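Local coordinates for protein carbonic anhydrase (Coccomyxa sp. PA, PDB 3UCJ) that probably catalyses the reversible hydration of carbon dioxide to hydrogencarbonate and a proton, as a zinc-dependent beta-class carbonic anhydrase, at residues R69-N77 against N157-V165; W175-I186 against E197-M205. All coordinates share one frame; numbering follows the deposited sequence.

Interaction 1 (R69-N77 against N157-V165); sequences RNVGNLVSN and NVEAQVFNV. With AZM (5-acetamido-1,3,4-thiadiazole-2-sulfonamide), chain D.
The Gln161 side chain runs antiparallel past that of Val75, and its amide meets the backbone of the loop that follows strand 65-70. The chain of Gln161 bends at chi2 (-46°), which brings Gln161 OE1 back to Val75 N at 2.8 Å. That donor stands above the plane of the Gln161 amide, while Asn164 ND2, from the next turn of helix 146-167, bonds Gln161 OE1 from the opposite face at 3.0 Å. The other end of the amide, NE2, donates to Asn157 OD1, so a chain of hydrogen bonds runs through Asn164, Gln161 and Asn157. Asn157 ND2 extends it to Gly72 O at 3.1 Å, a bent bond (136° at the hydrogen) although the acceptor lies in the amide plane; a water also bridges Asn157 ND2 and Asn73 ND2. Leu74 CD2 lies 3.7 Å from Asn157 OD1, and Val75 CG1 meets Val165 CG2 at 3.8 Å. Within the loop, Asn70 OD1 accepts from Leu74 N in a nearly straight bond. Gly72, of the type II turn, and Val71 line the acetazolamide pocket beside the zinc site. The linked amides thus fix one another's rotation and satisfy buried backbone polar groups, although Asn73 O remains without a partner.

Interaction 2 (W175-I186 against E197-M205); sequences WARGQPLSVHGI and ELIKPITGM
Gly185 O is gripped by two consecutive backbone N-H groups, Leu198 N at 2.9 Å and Ile199 N at 3.1 Å, both arriving from the same face of its carbonyl plane. The chain turns a corner here, consistent with two successive amides pointing at one acceptor, and the Leu198 N bond is bent to 132°. Beyond this corner Val183 and Ile202 form an antiparallel hydrogen-bonded pair, with Val183 N giving to Ile202 O and Ile202 N to Val183 O. Between the two patches a water spans the strands, accepting from Gly185 N and lying close to Val183 O and Lys200 O.

His184 packs on the Pro201 ring, with His184 CE1 3.6 Å from Pro201 CB. Both imidazole nitrogens are engaged: His184 NE2 and Ser182 OG share a 2.7 Å hydrogen bond, and His184 ND1 lies beside a water in the ring plane, and this water donates to Glu197 OE2 and Ile199 O. These contacts hold the imidazole at both ends.

At the far end Trp175 lies over the backbone. Gly204 CA sits 3.5 Å from the centroid of the six-membered ring of Trp175, only 6° off its normal, a CH-pi contact at the N-cap of helix 205-211. Met205 SD approaches the ring edge as a Met-aromatic contact, and Ile202 CG2 touches CH2. Trp175 NE1 donates in the indole plane to Leu181 O at 3.0 Å, which fixes the turn of the ring.

Strand 182-189 is bonded on its other side to strand 97-103, so strand 194-202 ends the sheet within this chain. Helix 146-167 packs against Val183, Leu198 and Ile202, helix 205-211 against Ile199 and Ile202, and Leu9 of the second subunit against His184, Ile186 and Glu197.

The two contacts stand in series, neither nested nor crossed. From the N terminus, strand 65-70 leads into the first half of interaction 1, and the chain then runs through strand 97-103 and a largely helical stretch before helix 146-167 closes that long loop. Helix 169-176 follows and opens interaction 2, whose strand 182-189 turns back after a short connection to strand 194-202, a local hairpin closure. Helix 146-167 joins the two: its Val162 packs on Gly185 and Ile202, and its Val165 on Val183. The helix therefore ties the zinc-side loop after one outermost strand to the hairpin at the other edge of the sheet as formed within this chain.

Interaction 1 (R69-N77 against N157-V165)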
loop_
_atom_site.group_PDB
_atom_site.type_symbol
_atom_site.label_atom_id
_atom_site.label_comp_id
_atom_site.label_asym_id
_atom_site.label_seq_id
_atom_site.Cartn_x
_atom_site.Cartn_y
_atom_site.Cartn_z
ATOM N N ARG A 69 10.765 -11.843 1.474
ATOM C CA ARG A 69 10.001 -12.909 2.141
ATOM C C ARG A 69 8.839 -12.196 2.831
ATOM O O ARG A 69 9.035 -11.174 3.451
ATOM C CB ARG A 69 10.873 -13.600 3.216
ATOM C CG ARG A 69 11.779 -14.688 2.539
ATOM C CD ARG A 69 12.703 -15.233 3.630
ATOM N NE ARG A 69 11.987 -16.042 4.659
ATOM C CZ ARG A 69 12.598 -16.730 5.607
ATOM N NH1 ARG A 69 13.949 -16.721 5.743
ATOM N NH2 ARG A 69 11.871 -17.371 6.466
ATOM N N ASN A 70 7.643 -12.705 2.553
ATOM C CA ASN A 70 6.430 -12.112 3.194
ATOM C C ASN A 70 5.469 -13.252 3.513
ATOM O O ASN A 70 5.691 -14.402 3.102
ATOM C CB ASN A 70 5.793 -11.062 2.215
ATOM C CG ASN A 70 5.265 -11.703 0.914
ATOM O OD1 ASN A 70 4.390 -12.590 0.905
ATOM N ND2 ASN A 70 5.753 -11.201 -0.220
ATOM N N VAL A 71 4.417 -12.943 4.258
ATOM C CA VAL A 71 3.444 -14.017 4.594
ATOM C C VAL A 71 2.710 -14.563 3.390
ATOM O O VAL A 71 1.947 -13.861 2.675
ATOM C CB VAL A 71 2.426 -13.438 5.694
ATOM C CG1 VAL A 71 1.157 -14.366 5.747
ATOM C CG2 VAL A 71 3.147 -13.174 7.027
ATOM N N GLY A 72 2.924 -15.860 3.102
ATOM C CA GLY A 72 2.336 -16.428 1.904
ATOM C C GLY A 72 3.060 -16.232 0.571
ATOM O O GLY A 72 2.529 -16.621 -0.421
ATOM N N ASN A 73 4.263 -15.607 0.509
ATOM C CA ASN A 73 4.980 -15.517 -0.718
ATOM C C ASN A 73 4.172 -14.929 -1.864
ATOM O O ASN A 73 4.103 -15.427 -2.974
ATOM C CB ASN A 73 5.743 -16.842 -1.091
ATOM C CG ASN A 73 4.862 -18.095 -1.195
ATOM O OD1 ASN A 73 4.786 -18.899 -0.235
ATOM N ND2 ASN A 73 4.308 -18.331 -2.361
ATOM N N LEU A 74 3.565 -13.794 -1.570
ATOM C CA LEU A 74 2.630 -13.205 -2.491
ATOM C C LEU A 74 3.341 -12.084 -3.310
ATOM O O LEU A 74 4.177 -11.394 -2.788
ATOM C CB LEU A 74 1.566 -12.474 -1.677
ATOM C CG LEU A 74 0.736 -13.456 -0.789
ATOM C CD1 LEU A 74 -0.377 -12.598 -0.232
ATOM C CD2 LEU A 74 0.011 -14.538 -1.620
ATOM N N VAL A 75 2.880 -11.900 -4.519
ATOM C CA VAL A 75 3.449 -10.876 -5.434
ATOM C C VAL A 75 2.296 -10.094 -6.011
ATOM O O VAL A 75 1.440 -10.637 -6.760
ATOM C CB VAL A 75 4.205 -11.613 -6.594
ATOM C CG1 VAL A 75 4.747 -10.580 -7.679
ATOM C CG2 VAL A 75 5.286 -12.463 -6.026
ATOM N N SER A 76 2.236 -8.773 -5.731
ATOM C CA SER A 76 1.242 -7.991 -6.338
ATOM C C SER A 76 1.921 -6.734 -6.923
ATOM O O SER A 76 2.798 -6.173 -6.268
ATOM C CB SER A 76 0.307 -7.435 -5.205
ATOM O OG SER A 76 -0.572 -6.458 -5.764
ATOM N N ASN A 77 1.395 -6.258 -8.066
ATOM C CA ASN A 77 1.893 -5.007 -8.711
ATOM C C ASN A 77 1.655 -3.820 -7.818
ATOM O O ASN A 77 2.401 -2.794 -7.893
ATOM C CB ASN A 77 1.090 -4.745 -9.961
ATOM C CG ASN A 77 1.413 -5.736 -11.137
ATOM O OD1 ASN A 77 2.421 -6.457 -11.140
ATOM N ND2 ASN A 77 0.519 -5.736 -12.102
ATOM N N ASN A 157 -1.199 -21.491 -5.345
ATOM C CA ASN A 157 -0.678 -20.166 -4.972
ATOM C C ASN A 157 0.685 -19.957 -5.677
ATOM O O ASN A 157 0.924 -18.895 -6.339
ATOM C CB ASN A 157 -0.570 -20.024 -3.477
ATOM C CG ASN A 157 -0.185 -18.566 -3.081
ATOM O OD1 ASN A 157 -0.808 -17.607 -3.560
ATOM N ND2 ASN A 157 0.866 -18.441 -2.305
ATOM N N VAL A 158 1.572 -20.949 -5.590
ATOM C CA VAL A 158 2.835 -20.840 -6.391
ATOM C C VAL A 158 2.538 -20.491 -7.854
ATOM O O VAL A 158 3.149 -19.556 -8.454
ATOM C CB VAL A 158 3.726 -22.127 -6.289
ATOM C CG1 VAL A 158 4.969 -21.993 -7.235
ATOM C CG2 VAL A 158 4.179 -22.326 -4.842
ATOM N N GLU A 159 1.668 -21.279 -8.516
ATOM C CA GLU A 159 1.405 -20.989 -9.905
ATOM C C GLU A 159 0.920 -19.581 -10.136
ATOM O O GLU A 159 1.292 -18.939 -11.131
ATOM C CB GLU A 159 0.394 -22.005 -10.558
ATOM C CG GLU A 159 0.314 -21.631 -12.070
ATOM C CD GLU A 159 -0.405 -22.622 -12.998
ATOM O OE1 GLU A 159 -0.895 -23.673 -12.482
ATOM O OE2 GLU A 159 -0.517 -22.273 -14.207
ATOM N N ALA A 160 0.011 -19.087 -9.280
ATOM C CA ALA A 160 -0.522 -17.758 -9.496
ATOM C C ALA A 160 0.600 -16.727 -9.291
ATOM O O ALA A 160 0.605 -15.720 -9.997
ATOM C CB ALA A 160 -1.618 -17.494 -8.435
ATOM N N GLN A 161 1.499 -16.968 -8.323
ATOM C CA GLN A 161 2.513 -15.947 -8.007
ATOM C C GLN A 161 3.563 -15.987 -9.118
ATOM O O GLN A 161 4.097 -14.939 -9.502
ATOM C CB GLN A 161 3.132 -16.088 -6.596
ATOM C CG GLN A 161 2.062 -16.054 -5.468
ATOM C CD GLN A 161 1.004 -14.913 -5.615
ATOM O OE1 GLN A 161 1.346 -13.772 -6.023
ATOM N NE2 GLN A 161 -0.327 -15.236 -5.297
ATOM N N VAL A 162 3.773 -17.152 -9.714
ATOM C CA VAL A 162 4.639 -17.181 -10.924
ATOM C C VAL A 162 4.048 -16.387 -12.020
ATOM O O VAL A 162 4.772 -15.569 -12.698
ATOM C CB VAL A 162 4.944 -18.653 -11.394
ATOM C CG1 VAL A 162 5.509 -18.661 -12.845
ATOM C CG2 VAL A 162 5.869 -19.270 -10.402
ATOM N N PHE A 163 2.733 -16.529 -12.244
ATOM C CA PHE A 163 2.094 -15.703 -13.274
ATOM C C PHE A 163 2.225 -14.205 -12.947
ATOM O O PHE A 163 2.528 -13.336 -13.836
ATOM C CB PHE A 163 0.559 -16.078 -13.385
ATOM C CG PHE A 163 -0.166 -15.311 -14.457
ATOM C CD1 PHE A 163 -0.369 -15.920 -15.710
ATOM C CD2 PHE A 163 -0.712 -14.041 -14.226
ATOM C CE1 PHE A 163 -1.054 -15.280 -16.728
ATOM C CE2 PHE A 163 -1.423 -13.322 -15.284
ATOM C CZ PHE A 163 -1.573 -13.951 -16.551
ATOM N N ASN A 164 2.018 -13.878 -11.667
ATOM C CA ASN A 164 2.118 -12.444 -11.313
ATOM C C ASN A 164 3.538 -11.878 -11.577
ATOM O O ASN A 164 3.667 -10.747 -12.019
ATOM C CB ASN A 164 1.756 -12.244 -9.820
ATOM C CG ASN A 164 0.231 -12.399 -9.620
ATOM O OD1 ASN A 164 -0.494 -12.290 -10.599
ATOM N ND2 ASN A 164 -0.222 -12.808 -8.427
ATOM N N VAL A 165 4.554 -12.672 -11.291
ATOM C CA VAL A 165 5.949 -12.215 -11.526
ATOM C C VAL A 165 6.087 -12.056 -13.083
ATOM O O VAL A 165 6.548 -10.994 -13.581
ATOM C CB VAL A 165 6.947 -13.207 -10.968
ATOM C CG1 VAL A 165 8.448 -12.978 -11.542
ATOM C CG2 VAL A 165 7.000 -13.185 -9.398
HETATM C C1 AZM D . 1.823 -18.612 8.412
HETATM C C2 AZM D . -0.377 -18.036 9.229
HETATM C C3 AZM D . -2.195 -16.499 9.080
HETATM C C4 AZM D . -3.408 -15.907 9.774
HETATM N N1 AZM D . 3.553 -19.847 6.629
HETATM N N2 AZM D . 0.057 -19.274 9.643
HETATM N N3 AZM D . 1.419 -19.641 9.157
HETATM N N4 AZM D . -1.717 -17.662 9.529
HETATM O O1 AZM D . 4.429 -18.498 8.547
HETATM O O2 AZM D . 3.210 -17.514 6.715
HETATM O O3 AZM D . -1.616 -15.929 8.116
HETATM S S1 AZM D . 3.399 -18.661 7.663
HETATM S S2 AZM D . 0.763 -17.189 8.290
HETATM O O HOH W 1 2.416 -20.979 -1.999
HETATM O O HOH W 2 1.685 -8.991 -11.637
#

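Interaction 2 (W175-I186 against E197-M205)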
loop_
_atom_site.group_PDB
_atom_site.type_symbol
_atom_site.label_atom_id
_atom_site.label_comp_id
_atom_site.label_asym_id
_atom_site.label_seq_id
_atom_site.Cartn_x
_atom_site.Cartn_y
_atom_site.Cartn_z
ATOM N N TRP A 175 11.834 -8.397 -20.423
ATOM C CA TRP A 175 11.647 -9.223 -21.625
ATOM C C TRP A 175 11.540 -8.359 -22.903
ATOM O O TRP A 175 12.138 -8.708 -23.919
ATOM C CB TRP A 175 10.460 -10.177 -21.484
ATOM C CG TRP A 175 10.681 -11.324 -20.498
ATOM C CD1 TRP A 175 11.857 -11.748 -19.982
ATOM C CD2 TRP A 175 9.664 -12.229 -19.999
ATOM N NE1 TRP A 175 11.652 -12.844 -19.187
ATOM C CE2 TRP A 175 10.311 -13.162 -19.192
ATOM C CE3 TRP A 175 8.267 -12.340 -20.215
ATOM C CZ2 TRP A 175 9.622 -14.179 -18.518
ATOM C CZ3 TRP A 175 7.595 -13.383 -19.596
ATOM C CH2 TRP A 175 8.264 -14.284 -18.774
ATOM N N ALA A 176 10.803 -7.255 -22.883
ATOM C CA ALA A 176 10.640 -6.449 -24.081
ATOM C C ALA A 176 11.954 -5.850 -24.569
ATOM O O ALA A 176 12.025 -5.473 -25.758
ATOM C CB ALA A 176 9.600 -5.338 -23.921
ATOM N N ARG A 177 12.944 -5.693 -23.681
ATOM C CA ARG A 177 14.248 -5.126 -24.087
ATOM C C ARG A 177 15.282 -6.219 -24.318
ATOM O O ARG A 177 16.474 -5.945 -24.486
ATOM C CB ARG A 177 14.729 -4.010 -23.098
ATOM C CG ARG A 177 15.229 -4.518 -21.715
ATOM C CD ARG A 177 15.536 -3.354 -20.704
ATOM N NE ARG A 177 15.838 -3.885 -19.371
ATOM C CZ ARG A 177 15.000 -3.777 -18.289
ATOM N NH1 ARG A 177 13.853 -3.111 -18.354
ATOM N NH2 ARG A 177 15.364 -4.325 -17.139
ATOM N N GLY A 178 14.822 -7.470 -24.287
ATOM C CA GLY A 178 15.667 -8.621 -24.521
ATOM C C GLY A 178 16.615 -8.989 -23.425
ATOM O O GLY A 178 17.621 -9.651 -23.661
ATOM N N GLN A 179 16.336 -8.578 -22.184
ATOM C CA GLN A 179 17.162 -9.002 -21.104
ATOM C C GLN A 179 16.789 -10.402 -20.711
ATOM O O GLN A 179 15.593 -10.713 -20.612
ATOM C CB GLN A 179 16.962 -8.035 -19.921
ATOM C CG GLN A 179 17.776 -8.354 -18.727
ATOM C CD GLN A 179 17.488 -7.306 -17.632
ATOM O OE1 GLN A 179 17.203 -6.148 -17.917
ATOM N NE2 GLN A 179 17.569 -7.736 -16.426
ATOM N N PRO A 180 17.806 -11.282 -20.551
ATOM C CA PRO A 180 17.571 -12.655 -20.205
ATOM C C PRO A 180 17.114 -12.722 -18.739
ATOM O O PRO A 180 17.801 -12.245 -17.809
ATOM C CB PRO A 180 18.933 -13.339 -20.305
ATOM C CG PRO A 180 19.887 -12.327 -20.919
ATOM C CD PRO A 180 19.260 -10.973 -20.728
ATOM N N LEU A 181 15.994 -13.384 -18.552
ATOM C CA LEU A 181 15.388 -13.430 -17.187
ATOM C C LEU A 181 14.516 -14.656 -17.188
ATOM O O LEU A 181 13.623 -14.739 -17.968
ATOM C CB LEU A 181 14.585 -12.121 -17.001
ATOM C CG LEU A 181 14.059 -11.913 -15.525
ATOM C CD1 LEU A 181 15.129 -12.029 -14.464
ATOM C CD2 LEU A 181 13.404 -10.541 -15.601
ATOM N N SER A 182 14.753 -15.582 -16.288
ATOM C CA SER A 182 13.878 -16.714 -16.130
ATOM C C SER A 182 13.092 -16.686 -14.762
ATOM O O SER A 182 13.585 -16.136 -13.797
ATOM C CB SER A 182 14.699 -17.991 -16.187
ATOM O OG SER A 182 15.586 -18.152 -15.105
ATOM N N VAL A 183 11.956 -17.378 -14.726
ATOM C CA VAL A 183 11.033 -17.374 -13.532
ATOM C C VAL A 183 10.700 -18.843 -13.292
ATOM O O VAL A 183 10.473 -19.614 -14.261
ATOM C CB VAL A 183 9.804 -16.551 -13.845
ATOM C CG1 VAL A 183 8.855 -16.481 -12.562
ATOM C CG2 VAL A 183 10.203 -15.105 -14.307
ATOM N N HIS A 184 10.847 -19.255 -12.042
ATOM C CA HIS A 184 10.706 -20.635 -11.572
ATOM C C HIS A 184 9.691 -20.821 -10.489
ATOM O O HIS A 184 9.789 -20.140 -9.429
ATOM C CB HIS A 184 12.054 -21.090 -11.058
ATOM C CG HIS A 184 13.162 -20.829 -12.046
ATOM N ND1 HIS A 184 13.574 -21.772 -12.973
ATOM C CD2 HIS A 184 13.855 -19.693 -12.326
ATOM C CE1 HIS A 184 14.529 -21.257 -13.728
ATOM N NE2 HIS A 184 14.710 -19.994 -13.373
ATOM N N GLY A 185 8.724 -21.710 -10.715
ATOM C CA GLY A 185 7.822 -22.066 -9.655
ATOM C C GLY A 185 8.318 -23.242 -8.871
ATOM O O GLY A 185 8.433 -24.344 -9.442
ATOM N N ILE A 186 8.654 -23.075 -7.599
ATOM C CA ILE A 186 9.134 -24.184 -6.787
ATOM C C ILE A 186 8.400 -24.241 -5.453
ATOM O O ILE A 186 7.676 -23.266 -5.046
ATOM C CB ILE A 186 10.654 -24.075 -6.535
ATOM C CG1 ILE A 186 11.018 -22.688 -5.909
ATOM C CG2 ILE A 186 11.403 -24.204 -7.802
ATOM C CD1 ILE A 186 12.489 -22.647 -5.309
ATOM N N GLU A 197 10.468 -28.868 -8.057
ATOM C CA GLU A 197 10.113 -28.001 -9.152
ATOM C C GLU A 197 8.668 -28.215 -9.613
ATOM O O GLU A 197 8.327 -29.261 -10.215
ATOM C CB GLU A 197 11.127 -28.126 -10.303
ATOM C CG GLU A 197 10.912 -27.221 -11.515
ATOM C CD GLU A 197 11.978 -27.438 -12.591
ATOM O OE1 GLU A 197 12.340 -28.616 -12.798
ATOM O OE2 GLU A 197 12.491 -26.482 -13.216
ATOM N N LEU A 198 7.808 -27.222 -9.366
ATOM C CA LEU A 198 6.417 -27.277 -9.826
ATOM C C LEU A 198 6.199 -26.841 -11.230
ATOM O O LEU A 198 5.316 -27.370 -11.916
ATOM C CB LEU A 198 5.544 -26.374 -8.948
ATOM C CG LEU A 198 4.583 -26.911 -7.919
ATOM C CD1 LEU A 198 4.823 -28.403 -7.376
ATOM C CD2 LEU A 198 4.307 -25.842 -6.783
ATOM N N ILE A 199 6.911 -25.808 -11.667
ATOM C CA ILE A 199 6.769 -25.352 -13.013
ATOM C C ILE A 199 8.166 -25.211 -13.623
ATOM O O ILE A 199 9.065 -24.668 -12.973
ATOM C CB ILE A 199 6.052 -23.970 -13.112
ATOM C CG1 ILE A 199 4.748 -23.937 -12.270
ATOM C CG2 ILE A 199 5.813 -23.646 -14.570
ATOM C CD1 ILE A 199 4.172 -22.530 -12.210
ATOM N N LYS A 200 8.324 -25.654 -14.892
ATOM C CA LYS A 200 9.655 -25.681 -15.476
ATOM C C LYS A 200 10.029 -24.221 -15.766
ATOM O O LYS A 200 9.159 -23.323 -15.632
ATOM C CB LYS A 200 9.679 -26.556 -16.754
ATOM C CG LYS A 200 10.064 -28.006 -16.455
ATOM C CD LYS A 200 8.844 -28.809 -16.065
ATOM C CE LYS A 200 8.070 -29.419 -17.316
ATOM N NZ LYS A 200 8.170 -30.956 -17.374
ATOM N N PRO A 201 11.293 -23.951 -16.130
ATOM C CA PRO A 201 11.692 -22.559 -16.307
ATOM C C PRO A 201 10.877 -21.837 -17.368
ATOM O O PRO A 201 10.547 -22.447 -18.423
ATOM C CB PRO A 201 13.159 -22.690 -16.740
ATOM C CG PRO A 201 13.634 -23.940 -16.053
ATOM C CD PRO A 201 12.473 -24.866 -16.180
ATOM N N ILE A 202 10.553 -20.540 -17.125
ATOM C CA ILE A 202 9.841 -19.686 -18.046
ATOM C C ILE A 202 10.799 -18.579 -18.376
ATOM O O ILE A 202 11.209 -17.820 -17.461
ATOM C CB ILE A 202 8.526 -19.076 -17.425
ATOM C CG1 ILE A 202 7.511 -20.217 -17.180
ATOM C CG2 ILE A 202 7.902 -18.043 -18.405
ATOM C CD1 ILE A 202 6.402 -19.990 -16.213
ATOM N N THR A 203 11.252 -18.516 -19.646
ATOM C CA THR A 203 12.305 -17.590 -19.998
ATOM C C THR A 203 11.714 -16.536 -20.834
ATOM O O THR A 203 12.421 -15.646 -21.266
ATOM C CB THR A 203 13.476 -18.268 -20.861
ATOM O OG1 THR A 203 12.857 -18.785 -22.030
ATOM C CG2 THR A 203 14.172 -19.352 -20.108
ATOM N N GLY A 204 10.422 -16.592 -21.113
ATOM C CA GLY A 204 9.774 -15.547 -21.897
ATOM C C GLY A 204 8.356 -15.933 -22.238
ATOM O O GLY A 204 7.865 -16.940 -21.724
ATOM N N MET A 205 7.711 -15.140 -23.082
ATOM C CA MET A 205 6.308 -15.304 -23.395
ATOM C C MET A 205 6.052 -16.677 -24.035
ATOM O O MET A 205 5.129 -17.380 -23.634
ATOM C CB MET A 205 5.806 -14.214 -24.327
ATOM C CG MET A 205 5.848 -12.788 -23.712
ATOM S SD MET A 205 4.577 -12.736 -22.323
ATOM C CE MET A 205 3.138 -12.649 -23.271
HETATM O O HOH W 3 15.105 -14.944 -20.840
HETATM O O HOH W 4 8.453 -21.528 -13.749
HETATM O O HOH W 5 11.788 -23.913 -12.991
#